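Nrps/pks (Streptomyces albus, PDB 4OPE) is a trans-AT ("AT-less") type I polyketide synthase ketosynthase domain that probably catalyses decarboxylative chain-extending condensation in oxazolomycin biosynthesis. Local coordinates at residues V123-Y135 with A146-R158. Residues are numbered along the deposited sequence; the frame is centred on the assembly and turned at random.
Sequences VFVGLMYGHYQLY and AATSSSYASVANR
Leu127 CB sits over the centre of the Tyr152 ring, 4.0 Å from its centroid and 7° off the normal, a CH-pi contact in the thiolase-fold ketosynthase. With CG anti to the carbonyl carbon (chi1 -51°), Leu127 runs past the tyrosine in the opposite direction; its CD2 meets Val155 CG2 tip to tip at 3.9 Å. Strand 121-126 packs on helix 152-163 through Ala156 CB, which touches CG1 of both Val123 and Val125, and the axes of 123-126 and 152-158 come within 8.2 Å. Two hydrogen bonds join the loops beyond. The Thr148 hydroxyl, between backbone N and carbonyl carbon (chi1 53°), donates from OG1 to Tyr135 O at 2.8 Å, in the carbonyl plane. Ser150 OG accepts a weak bond from Gln133 N (3.1 Å) and has a stronger partner in Asp92. Replacing Tyr152 by alanine is likely to strip Leu127 CB of the ring face it rests on and open a gap beside it. Water 1 lies in the plane of that ring at its edge, near Met128 O. Water 2 donates to Thr148 O and Gln133 O, whereas water 3 accepts from Thr148 N and donates to Tyr135 O. Ser151 OG, at the N-cap, accepts from Ser154 N. The Tyr152 ring also meets Tyr152 of the second subunit, placing the contact at the dimer interface. Gln133 NE2 folds back to Gly130 O at 2.8 Å.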
loop_
_atom_site.group_PDB
_atom_site.type_symbol
_atom_site.label_atom_id
_atom_site.label_comp_id
_atom_site.label_asym_id
_atom_site.label_seq_id
_atom_site.Cartn_x
_atom_site.Cartn_y
_atom_site.Cartn_z
ATOM N N VAL A 123 8.309 3.727 -7.208
ATOM C CA VAL A 123 8.043 4.496 -5.980
ATOM C C VAL A 123 7.105 3.715 -5.095
ATOM O O VAL A 123 6.060 3.233 -5.566
ATOM C CB VAL A 123 7.349 5.788 -6.304
ATOM C CG1 VAL A 123 6.985 6.528 -5.030
ATOM C CG2 VAL A 123 8.241 6.626 -7.192
ATOM N N PHE A 124 7.514 3.596 -3.830
ATOM C CA PHE A 124 6.863 2.824 -2.760
ATOM C C PHE A 124 6.955 3.629 -1.458
ATOM O O PHE A 124 8.053 3.881 -0.936
ATOM C CB PHE A 124 7.580 1.501 -2.553
ATOM C CG PHE A 124 7.670 0.654 -3.784
ATOM C CD1 PHE A 124 8.606 0.913 -4.763
ATOM C CD2 PHE A 124 6.822 -0.400 -3.955
ATOM C CE1 PHE A 124 8.686 0.130 -5.903
ATOM C CE2 PHE A 124 6.875 -1.182 -5.103
ATOM C CZ PHE A 124 7.814 -0.922 -6.077
ATOM N N VAL A 125 5.806 4.060 -0.946
ATOM C CA VAL A 125 5.748 4.979 0.191
ATOM C C VAL A 125 4.735 4.522 1.165
ATOM O O VAL A 125 3.632 4.194 0.783
ATOM C CB VAL A 125 5.411 6.417 -0.263
ATOM C CG1 VAL A 125 4.055 6.508 -0.949
ATOM C CG2 VAL A 125 5.546 7.420 0.888
ATOM N N GLY A 126 5.106 4.487 2.441
ATOM C CA GLY A 126 4.174 4.037 3.480
ATOM C C GLY A 126 3.548 5.195 4.200
ATOM O O GLY A 126 4.236 6.180 4.563
ATOM N N LEU A 127 2.237 5.087 4.405
ATOM C CA LEU A 127 1.469 6.047 5.229
ATOM C C LEU A 127 0.417 5.299 6.020
ATOM O O LEU A 127 -0.009 4.206 5.612
ATOM C CB LEU A 127 0.767 7.027 4.335
ATOM C CG LEU A 127 1.619 7.733 3.278
ATOM C CD1 LEU A 127 1.318 7.199 1.899
ATOM C CD2 LEU A 127 1.291 9.207 3.289
HETATM N N MSE A 128 0.020 5.858 7.156
HETATM C CA MSE A 128 -1.036 5.251 8.019
HETATM C C MSE A 128 -2.100 6.190 8.543
HETATM O O MSE A 128 -3.058 5.763 9.151
HETATM C CB MSE A 128 -0.407 4.502 9.206
HETATM C CG MSE A 128 0.083 5.405 10.324
HETATM SE SE MSE A 128 0.631 4.343 11.916
HETATM C CE MSE A 128 -1.096 3.934 12.772
ATOM N N TYR A 129 -1.932 7.477 8.329
ATOM C CA TYR A 129 -2.954 8.420 8.673
ATOM C C TYR A 129 -3.125 9.363 7.521
ATOM O O TYR A 129 -2.193 9.634 6.770
ATOM C CB TYR A 129 -2.593 9.237 9.910
ATOM C CG TYR A 129 -2.502 8.454 11.189
ATOM C CD1 TYR A 129 -3.602 7.856 11.725
ATOM C CD2 TYR A 129 -1.312 8.361 11.890
ATOM C CE1 TYR A 129 -3.535 7.136 12.902
ATOM C CE2 TYR A 129 -1.230 7.633 13.070
ATOM C CZ TYR A 129 -2.356 7.033 13.574
ATOM O OH TYR A 129 -2.309 6.331 14.748
ATOM N N GLY A 130 -4.321 9.878 7.403
ATOM C CA GLY A 130 -4.600 10.914 6.455
ATOM C C GLY A 130 -5.589 11.845 7.089
ATOM O O GLY A 130 -6.736 11.834 6.732
ATOM N N HIS A 131 -5.111 12.644 8.025
ATOM C CA HIS A 131 -5.933 13.523 8.777
ATOM C C HIS A 131 -6.200 14.866 8.191
ATOM O O HIS A 131 -7.184 15.488 8.576
ATOM C CB HIS A 131 -5.327 13.751 10.142
ATOM C CG HIS A 131 -5.401 12.552 11.021
ATOM N ND1 HIS A 131 -6.436 11.643 10.944
ATOM C CD2 HIS A 131 -4.543 12.076 11.947
ATOM C CE1 HIS A 131 -6.235 10.681 11.822
ATOM N NE2 HIS A 131 -5.093 10.916 12.438
ATOM N N TYR A 132 -5.372 15.336 7.275
ATOM C CA TYR A 132 -5.601 16.664 6.713
ATOM C C TYR A 132 -6.979 16.725 6.045
ATOM O O TYR A 132 -7.631 17.792 6.062
ATOM C CB TYR A 132 -4.540 17.033 5.708
ATOM C CG TYR A 132 -4.494 18.498 5.347
ATOM C CD1 TYR A 132 -4.035 19.435 6.261
ATOM C CD2 TYR A 132 -4.846 18.946 4.071
ATOM C CE1 TYR A 132 -3.934 20.784 5.927
ATOM C CE2 TYR A 132 -4.760 20.282 3.734
ATOM C CZ TYR A 132 -4.306 21.201 4.672
ATOM O OH TYR A 132 -4.174 22.543 4.368
ATOM N N GLN A 133 -7.438 15.595 5.490
ATOM C CA GLN A 133 -8.748 15.592 4.843
ATOM C C GLN A 133 -9.910 15.885 5.775
ATOM O O GLN A 133 -10.990 16.177 5.303
ATOM C CB GLN A 133 -9.006 14.276 4.120
ATOM C CG GLN A 133 -9.581 13.201 4.999
ATOM C CD GLN A 133 -9.483 11.838 4.356
ATOM O OE1 GLN A 133 -10.139 11.548 3.334
ATOM N NE2 GLN A 133 -8.692 10.963 4.979
ATOM N N LEU A 134 -9.717 15.792 7.087
ATOM C CA LEU A 134 -10.789 16.174 8.019
ATOM C C LEU A 134 -11.101 17.655 7.983
ATOM O O LEU A 134 -12.221 18.042 8.212
ATOM C CB LEU A 134 -10.429 15.856 9.443
ATOM C CG LEU A 134 -10.034 14.418 9.766
ATOM C CD1 LEU A 134 -9.766 14.389 11.280
ATOM C CD2 LEU A 134 -11.026 13.341 9.304
ATOM N N TYR A 135 -10.098 18.490 7.759
ATOM C CA TYR A 135 -10.336 19.916 7.645
ATOM C C TYR A 135 -11.202 20.295 6.440
ATOM O O TYR A 135 -11.066 19.737 5.327
ATOM C CB TYR A 135 -9.038 20.700 7.541
ATOM C CG TYR A 135 -8.180 20.648 8.773
ATOM C CD1 TYR A 135 -8.696 21.003 10.008
ATOM C CD2 TYR A 135 -6.824 20.243 8.695
ATOM C CE1 TYR A 135 -7.914 20.975 11.144
ATOM C CE2 TYR A 135 -6.031 20.191 9.831
ATOM C CZ TYR A 135 -6.575 20.560 11.060
ATOM O OH TYR A 135 -5.794 20.540 12.208
ATOM N N ALA A 146 -13.942 24.162 -0.774
ATOM C CA ALA A 146 -13.601 22.935 -1.487
ATOM C C ALA A 146 -13.063 21.831 -0.552
ATOM O O ALA A 146 -12.529 22.132 0.504
ATOM C CB ALA A 146 -12.610 23.245 -2.590
ATOM N N ALA A 147 -13.240 20.570 -0.960
ATOM C CA ALA A 147 -12.726 19.427 -0.221
ATOM C C ALA A 147 -11.187 19.373 -0.196
ATOM O O ALA A 147 -10.540 19.552 -1.224
ATOM C CB ALA A 147 -13.236 18.132 -0.817
ATOM N N THR A 148 -10.617 19.087 0.980
ATOM C CA THR A 148 -9.222 18.769 1.093
ATOM C C THR A 148 -9.025 17.307 0.757
ATOM O O THR A 148 -9.956 16.494 0.794
ATOM C CB THR A 148 -8.715 19.003 2.509
ATOM O OG1 THR A 148 -9.549 18.294 3.424
ATOM C CG2 THR A 148 -8.717 20.498 2.848
ATOM N N SER A 149 -7.790 16.966 0.440
ATOM C CA SER A 149 -7.474 15.611 0.088
ATOM C C SER A 149 -6.279 15.090 0.879
ATOM O O SER A 149 -5.400 15.843 1.282
ATOM C CB SER A 149 -7.185 15.525 -1.412
ATOM O OG SER A 149 -6.770 14.207 -1.732
ATOM N N SER A 150 -6.275 13.790 1.072
ATOM C CA SER A 150 -5.191 13.084 1.697
ATOM C C SER A 150 -5.025 11.758 1.010
ATOM O O SER A 150 -4.660 10.826 1.630
ATOM C CB SER A 150 -5.518 12.798 3.163
ATOM O OG SER A 150 -5.295 13.956 3.954
ATOM N N SER A 151 -5.378 11.650 -0.246
ATOM C CA SER A 151 -5.249 10.414 -0.930
ATOM C C SER A 151 -3.807 9.841 -0.761
ATOM O O SER A 151 -2.797 10.576 -0.917
ATOM C CB SER A 151 -5.542 10.681 -2.385
ATOM O OG SER A 151 -5.031 9.636 -3.173
ATOM N N TYR A 152 -3.716 8.555 -0.430
ATOM C CA TYR A 152 -2.425 7.922 -0.216
ATOM C C TYR A 152 -1.759 7.683 -1.565
ATOM O O TYR A 152 -0.613 8.035 -1.738
ATOM C CB TYR A 152 -2.506 6.599 0.555
ATOM C CG TYR A 152 -2.856 6.677 2.032
ATOM C CD1 TYR A 152 -2.955 7.876 2.708
ATOM C CD2 TYR A 152 -3.066 5.510 2.768
ATOM C CE1 TYR A 152 -3.236 7.901 4.063
ATOM C CE2 TYR A 152 -3.390 5.522 4.122
ATOM C CZ TYR A 152 -3.476 6.711 4.769
ATOM O OH TYR A 152 -3.803 6.731 6.126
ATOM N N ALA A 153 -2.468 7.117 -2.529
ATOM C CA ALA A 153 -1.911 6.959 -3.871
ATOM C C ALA A 153 -1.384 8.256 -4.415
ATOM O O ALA A 153 -0.381 8.248 -5.123
ATOM C CB ALA A 153 -2.949 6.451 -4.807
ATOM N N SER A 154 -2.027 9.374 -4.087
ATOM C CA SER A 154 -1.537 10.661 -4.560
ATOM C C SER A 154 -0.090 10.989 -4.123
ATOM O O SER A 154 0.717 11.540 -4.893
ATOM C CB SER A 154 -2.462 11.762 -4.109
ATOM O OG SER A 154 -2.514 12.761 -5.106
ATOM N N VAL A 155 0.252 10.614 -2.901
ATOM C CA VAL A 155 1.592 10.767 -2.462
ATOM C C VAL A 155 2.609 10.026 -3.382
ATOM O O VAL A 155 3.672 10.597 -3.756
ATOM C CB VAL A 155 1.754 10.312 -1.023
ATOM C CG1 VAL A 155 3.172 10.600 -0.583
ATOM C CG2 VAL A 155 0.751 11.025 -0.121
ATOM N N ALA A 156 2.322 8.783 -3.762
ATOM C CA ALA A 156 3.258 8.108 -4.638
ATOM C C ALA A 156 3.155 8.636 -6.081
ATOM O O ALA A 156 4.169 8.930 -6.719
ATOM C CB ALA A 156 3.046 6.630 -4.594
ATOM N N ASN A 157 1.925 8.756 -6.580
ATOM C CA ASN A 157 1.661 9.097 -7.991
ATOM C C ASN A 157 2.208 10.478 -8.367
ATOM O O ASN A 157 2.790 10.666 -9.421
ATOM C CB ASN A 157 0.160 9.107 -8.255
ATOM C CG ASN A 157 -0.468 7.752 -8.218
ATOM O OD1 ASN A 157 -1.671 7.659 -8.159
ATOM N ND2 ASN A 157 0.315 6.707 -8.261
ATOM N N ARG A 158 2.017 11.431 -7.477
ATOM C CA ARG A 158 2.550 12.732 -7.703
ATOM C C ARG A 158 4.097 12.717 -7.792
ATOM O O ARG A 158 4.702 13.347 -8.676
ATOM C CB ARG A 158 2.059 13.672 -6.626
ATOM C CG ARG A 158 2.387 15.136 -6.919
ATOM C CD ARG A 158 1.345 16.056 -6.306
ATOM N NE ARG A 158 0.471 16.586 -7.333
ATOM C CZ ARG A 158 -0.816 16.889 -7.189
ATOM N NH1 ARG A 158 -1.465 16.714 -6.056
ATOM N NH2 ARG A 158 -1.469 17.375 -8.219
HETATM O O HOH W 1 -4.748 4.553 6.909
HETATM O O HOH W 2 -11.968 16.213 2.635
HETATM O O HOH W 3 -12.729 18.785 3.122
#